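Local coordinates for dehydrogenase (Thermotoga maritima, PDB 3EZY) that catalyses the NAD(+)-dependent oxidation of myo-inositol to scyllo-inosose, a step that probably feeds a myo-inositol degradation pathway, at the interface of chains A and B. Residues are numbered along the deposited sequence; one frame, centred on the assembly and turned at random. Chains: chain A/B, Dehydrogenase.

Contact 1: the interface of chains A and B. Residues chain A 151, 153, 212, 214, 228; chain B 147, 149, 224, 242, 244.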
loop_
_atom_site.group_PDB
_atom_site.type_symbol
_atom_site.label_atom_id
_atom_site.label_comp_id
_atom_site.label_asym_id
_atom_site.label_seq_id
_atom_site.Cartn_x
_atom_site.Cartn_y
_atom_site.Cartn_z
ATOM N N THR A 151 12.890 10.563 -9.520
ATOM C CA THR A 151 12.432 11.810 -8.915
ATOM C C THR A 151 13.317 12.000 -7.725
ATOM O O THR A 151 13.469 11.069 -6.939
ATOM C CB THR A 151 10.983 11.657 -8.446
ATOM O OG1 THR A 151 10.154 11.488 -9.598
ATOM C CG2 THR A 151 10.519 12.862 -7.598
ATOM N N ARG A 153 13.824 15.021 -4.849
ATOM C CA ARG A 153 13.444 16.304 -4.261
ATOM C C ARG A 153 13.938 16.344 -2.802
ATOM O O ARG A 153 13.843 15.330 -2.069
ATOM C CB ARG A 153 11.911 16.499 -4.319
ATOM C CG ARG A 153 11.266 16.081 -5.626
ATOM C CD ARG A 153 9.736 16.304 -5.653
ATOM N NE ARG A 153 9.234 16.098 -7.014
ATOM C CZ ARG A 153 8.147 15.418 -7.339
ATOM N NH1 ARG A 153 7.344 14.878 -6.394
ATOM N NH2 ARG A 153 7.857 15.287 -8.631
ATOM N N THR A 212 13.745 23.957 -9.816
ATOM C CA THR A 212 12.861 22.859 -10.270
ATOM C C THR A 212 13.373 22.507 -11.662
ATOM O O THR A 212 13.600 23.407 -12.454
ATOM C CB THR A 212 11.409 23.373 -10.432
ATOM O OG1 THR A 212 10.998 24.024 -9.224
ATOM C CG2 THR A 212 10.434 22.222 -10.744
ATOM N N VAL A 214 13.746 19.308 -15.024
ATOM C CA VAL A 214 13.483 18.034 -15.656
ATOM C C VAL A 214 14.645 17.792 -16.635
ATOM O O VAL A 214 15.100 18.744 -17.290
ATOM C CB VAL A 214 12.136 18.080 -16.421
ATOM C CG1 VAL A 214 12.018 16.864 -17.348
ATOM C CG2 VAL A 214 10.970 18.132 -15.476
ATOM N N ASP A 228 13.474 14.181 -12.620
ATOM C CA ASP A 228 12.982 15.496 -12.182
ATOM C C ASP A 228 13.450 15.850 -10.770
ATOM O O ASP A 228 13.531 14.950 -9.899
ATOM C CB ASP A 228 11.444 15.643 -12.351
ATOM C CG ASP A 228 10.662 14.851 -11.343
ATOM O OD1 ASP A 228 10.144 15.461 -10.368
ATOM O OD2 ASP A 228 10.580 13.615 -11.531
ATOM N N VAL B 147 5.348 20.403 -10.889
ATOM C CA VAL B 147 5.730 19.338 -11.813
ATOM C C VAL B 147 4.617 18.333 -11.989
ATOM O O VAL B 147 4.113 17.779 -11.008
ATOM C CB VAL B 147 6.980 18.548 -11.328
ATOM C CG1 VAL B 147 7.459 17.532 -12.424
ATOM C CG2 VAL B 147 8.085 19.507 -10.987
ATOM N N ARG B 149 3.624 14.677 -13.775
ATOM C CA ARG B 149 4.115 13.402 -14.309
ATOM C C ARG B 149 2.922 12.591 -14.854
ATOM O O ARG B 149 1.941 12.342 -14.119
ATOM C CB ARG B 149 4.773 12.609 -13.179
ATOM C CG ARG B 149 6.001 11.768 -13.522
ATOM C CD ARG B 149 7.123 12.687 -14.127
ATOM N NE ARG B 149 8.500 12.487 -13.625
ATOM C CZ ARG B 149 9.409 11.742 -14.244
ATOM N NH1 ARG B 149 9.037 11.064 -15.350
ATOM N NH2 ARG B 149 10.659 11.660 -13.740
ATOM N N LEU B 224 6.557 22.524 -15.040
ATOM C CA LEU B 224 7.037 21.557 -16.023
ATOM C C LEU B 224 6.271 20.233 -15.949
ATOM O O LEU B 224 5.711 19.855 -14.895
ATOM C CB LEU B 224 8.554 21.314 -15.808
ATOM C CG LEU B 224 9.404 22.607 -15.913
ATOM C CD1 LEU B 224 10.827 22.419 -15.503
ATOM C CD2 LEU B 224 9.336 23.205 -17.352
ATOM N N GLU B 242 0.734 12.170 -11.566
ATOM C CA GLU B 242 1.165 12.793 -10.323
ATOM C C GLU B 242 1.290 14.309 -10.527
ATOM O O GLU B 242 1.678 14.790 -11.605
ATOM C CB GLU B 242 2.516 12.185 -9.861
ATOM C CG GLU B 242 3.220 12.960 -8.731
ATOM C CD GLU B 242 4.676 12.520 -8.513
ATOM O OE1 GLU B 242 5.010 11.346 -8.873
ATOM O OE2 GLU B 242 5.468 13.368 -8.008
ATOM N N PHE B 244 2.929 17.608 -8.324
ATOM C CA PHE B 244 3.720 17.998 -7.172
ATOM C C PHE B 244 3.672 19.514 -7.133
ATOM O O PHE B 244 3.855 20.186 -8.167
ATOM C CB PHE B 244 5.154 17.536 -7.386
ATOM C CG PHE B 244 6.160 18.256 -6.510
ATOM C CD1 PHE B 244 6.175 18.026 -5.147
ATOM C CD2 PHE B 244 7.082 19.184 -7.067
ATOM C CE1 PHE B 244 7.099 18.683 -4.290
ATOM C CE2 PHE B 244 7.993 19.863 -6.249
ATOM C CZ PHE B 244 8.012 19.610 -4.838
#
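Two beta-sheets of identical subunits meet face to face here, in a two-fold symmetric interface that joins chains A and B within the deposited tetramer and may also pair them in solution. A:Arg153 reaches across to B:Glu242, its NH1 lying 2.9 Å from OE2 of the carboxylate. NH2 bonds to the same oxygen, so the guanidinium grips one atom end-on with two nitrogens and keeps it in its own plane, while the carboxylate stands nearly upright to that plane, turned by 82°. The chain of A:Arg153 runs extended from CG to NE, which gives it the length to lay CD over the face of the B:Phe244 ring, 3.7 Å from its centroid. Beyond CD the guanidinium continues almost parallel to the ring, at 11°, and its opposite face is covered by the methyl CG2 of A:Thr151. Arginine suits this place because its flat cation can stack and form bonds at its edge at once.

A:Asp228 ties the network together. Its OD1 takes NH2 of A:Arg153 at 2.9 Å and steadies the arginine from its own side. OD2 accepts the hydroxyl OG1 of A:Thr151, and across the interface it is gripped side-on by B:Arg149, whose NH2 lies 3.0 Å away and whose NE comes from above the carboxylate plane. Bent at chi2 and chi3, the chain of this second arginine comes round to the acid. Three donors on one oxygen would probably favour the charged carboxylate.

Beside the charges lie branched apolar groups: CG2 of A:Thr212 meets CG2 of B:Val147 at 3.6 Å, and A:Val214 lies against B:Leu224. Hydrogen-bonded salt bridges probably set the register of the sheets, with apolar contacts beside them, and together they join two copies of the enzyme.

Contact 2: the interface of chains A and B. Residues chain A 146-147, 224, 242, 244; chain B 153, 212, 214, 228.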
loop_
_atom_site.group_PDB
_atom_site.type_symbol
_atom_site.label_atom_id
_atom_site.label_comp_id
_atom_site.label_asym_id
_atom_site.label_seq_id
_atom_site.Cartn_x
_atom_site.Cartn_y
_atom_site.Cartn_z
ATOM N N HIS A 146 13.610 -0.203 -20.889
ATOM C CA HIS A 146 13.109 0.722 -21.901
ATOM C C HIS A 146 13.038 2.166 -21.373
ATOM O O HIS A 146 13.444 3.120 -22.035
ATOM C CB HIS A 146 11.718 0.247 -22.367
ATOM C CG HIS A 146 11.765 -1.003 -23.218
ATOM N ND1 HIS A 146 10.642 -1.554 -23.799
ATOM C CD2 HIS A 146 12.810 -1.771 -23.615
ATOM C CE1 HIS A 146 10.983 -2.639 -24.479
ATOM N NE2 HIS A 146 12.297 -2.794 -24.388
ATOM N N VAL A 147 12.517 2.331 -20.166
ATOM C CA VAL A 147 12.362 3.694 -19.630
ATOM C C VAL A 147 12.778 3.767 -18.177
ATOM O O VAL A 147 12.361 2.925 -17.352
ATOM C CB VAL A 147 10.895 4.123 -19.693
ATOM C CG1 VAL A 147 10.701 5.530 -19.013
ATOM C CG2 VAL A 147 10.443 4.162 -21.118
ATOM N N LEU A 224 15.216 5.370 -22.825
ATOM C CA LEU A 224 15.077 6.769 -22.427
ATOM C C LEU A 224 14.930 6.916 -20.914
ATOM O O LEU A 224 14.426 6.044 -20.244
ATOM C CB LEU A 224 13.839 7.385 -23.101
ATOM C CG LEU A 224 13.901 7.287 -24.614
ATOM C CD1 LEU A 224 12.520 7.476 -25.222
ATOM C CD2 LEU A 224 14.946 8.267 -25.200
ATOM N N GLU A 242 12.221 4.316 -10.796
ATOM C CA GLU A 242 11.501 3.262 -11.476
ATOM C C GLU A 242 12.225 2.886 -12.773
ATOM O O GLU A 242 12.749 3.753 -13.503
ATOM C CB GLU A 242 10.046 3.715 -11.761
ATOM C CG GLU A 242 9.324 2.788 -12.665
ATOM C CD GLU A 242 8.055 3.420 -13.214
ATOM O OE1 GLU A 242 7.512 4.330 -12.534
ATOM O OE2 GLU A 242 7.645 2.999 -14.309
ATOM N N PHE A 244 11.289 0.608 -16.271
ATOM C CA PHE A 244 10.316 -0.152 -17.009
ATOM C C PHE A 244 11.032 -0.829 -18.175
ATOM O O PHE A 244 11.820 -0.194 -18.867
ATOM C CB PHE A 244 9.243 0.787 -17.534
ATOM C CG PHE A 244 8.399 0.196 -18.625
ATOM C CD1 PHE A 244 7.360 -0.684 -18.304
ATOM C CD2 PHE A 244 8.591 0.562 -19.954
ATOM C CE1 PHE A 244 6.539 -1.223 -19.320
ATOM C CE2 PHE A 244 7.786 0.005 -20.975
ATOM C CZ PHE A 244 6.775 -0.882 -20.647
ATOM N N ARG B 153 0.863 3.667 -20.636
ATOM C CA ARG B 153 1.348 2.517 -21.366
ATOM C C ARG B 153 0.172 1.584 -21.603
ATOM O O ARG B 153 -0.656 1.345 -20.684
ATOM C CB ARG B 153 2.446 1.793 -20.572
ATOM C CG ARG B 153 3.530 2.718 -20.032
ATOM C CD ARG B 153 4.653 1.978 -19.268
ATOM N NE ARG B 153 5.691 2.931 -18.852
ATOM C CZ ARG B 153 6.254 3.032 -17.634
ATOM N NH1 ARG B 153 5.920 2.233 -16.608
ATOM N NH2 ARG B 153 7.198 3.950 -17.436
ATOM N N THR B 212 8.037 3.851 -28.065
ATOM C CA THR B 212 8.425 4.264 -26.710
ATOM C C THR B 212 8.771 5.719 -26.807
ATOM O O THR B 212 9.527 6.069 -27.699
ATOM C CB THR B 212 9.709 3.549 -26.242
ATOM O OG1 THR B 212 9.547 2.125 -26.336
ATOM C CG2 THR B 212 10.020 3.934 -24.790
ATOM N N VAL B 214 9.091 9.935 -24.746
ATOM C CA VAL B 214 9.046 10.860 -23.633
ATOM C C VAL B 214 8.714 12.215 -24.207
ATOM O O VAL B 214 9.271 12.621 -25.282
ATOM C CB VAL B 214 10.425 10.955 -22.932
ATOM C CG1 VAL B 214 10.441 12.110 -21.976
ATOM C CG2 VAL B 214 10.772 9.642 -22.183
ATOM N N ASP B 228 5.473 10.023 -20.274
ATOM C CA ASP B 228 6.146 8.912 -20.948
ATOM C C ASP B 228 5.155 7.882 -21.445
ATOM O O ASP B 228 4.164 7.616 -20.766
ATOM C CB ASP B 228 7.343 8.295 -20.130
ATOM C CG ASP B 228 6.889 7.433 -18.912
ATOM O OD1 ASP B 228 6.939 6.175 -18.997
ATOM O OD2 ASP B 228 6.496 8.001 -17.866
HETATM O O HOH W 1 8.501 0.402 -24.442
#
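B:Arg153 and A:Phe244 form the close-packed part of this contact between the beta-sheets of two like subunits. CD of the arginine sits over the ring face, 3.7 Å from its centroid, and the guanidinium follows at 13° to the ring plane, a flat cation matched in shape by a flat ring. In A:Phe244, chi1 (164°) carries the ring towards the arginine and chi2 turns its face to it. At the guanidinium edge, NH1 bonds to the carboxylate OE2 of A:Glu242 at 3.0 Å, a fairly straight bond of 160° at the hydrogen; NH2 adds a longer one to the same oxygen, which the extended glutamate chain is long enough to deliver. From the arginine's own chain, B:Asp228 OD1 accepts NH2 at 2.7 Å, somewhat out of the guanidinium plane, so acids of both chains fix the rotation of the group.

Alongside, CG1 of A:Val147 rests against B:Asp228 OD1 at 3.8 Å, and its CG2 touches the methyl of B:Thr212, small branched groups that suit the close approach of the sheets. A:Leu224 CB and B:Val214 CG2 touch at 3.9 Å.

The wetter side lies at A:His146, which buries little surface. A water bridges its imidazole ND1, at 3.0 Å, to the hydroxyl OG1 of B:Thr212; threonine thus serves both the apolar patch and the water.

In the fold, chain A contributes strands 145-153, 224-230 and 238-245, and chain B strands 145-153, 212-219 and 224-230, strands of the sheet that each subunit presents to the other.

Contact 1 and contact 2 are symmetry-related patches of one interface, their C-alpha centres about 16 Å apart, with the roles of chains A and B exchanged. Both draw on strands 145-153, 212-219, 224-230 and 238-245, and strand 145-153 of each chain serves both: it offers the valine at 147 to one patch and the arginine at 153 to the other. The two-fold repeats the shared core of arginine, phenylalanine, glutamate and aspartate, with details that differ between the patches. Such reciprocity would be expected to fix the relative orientation of the two subunits, one pair within the deposited four-chain assembly.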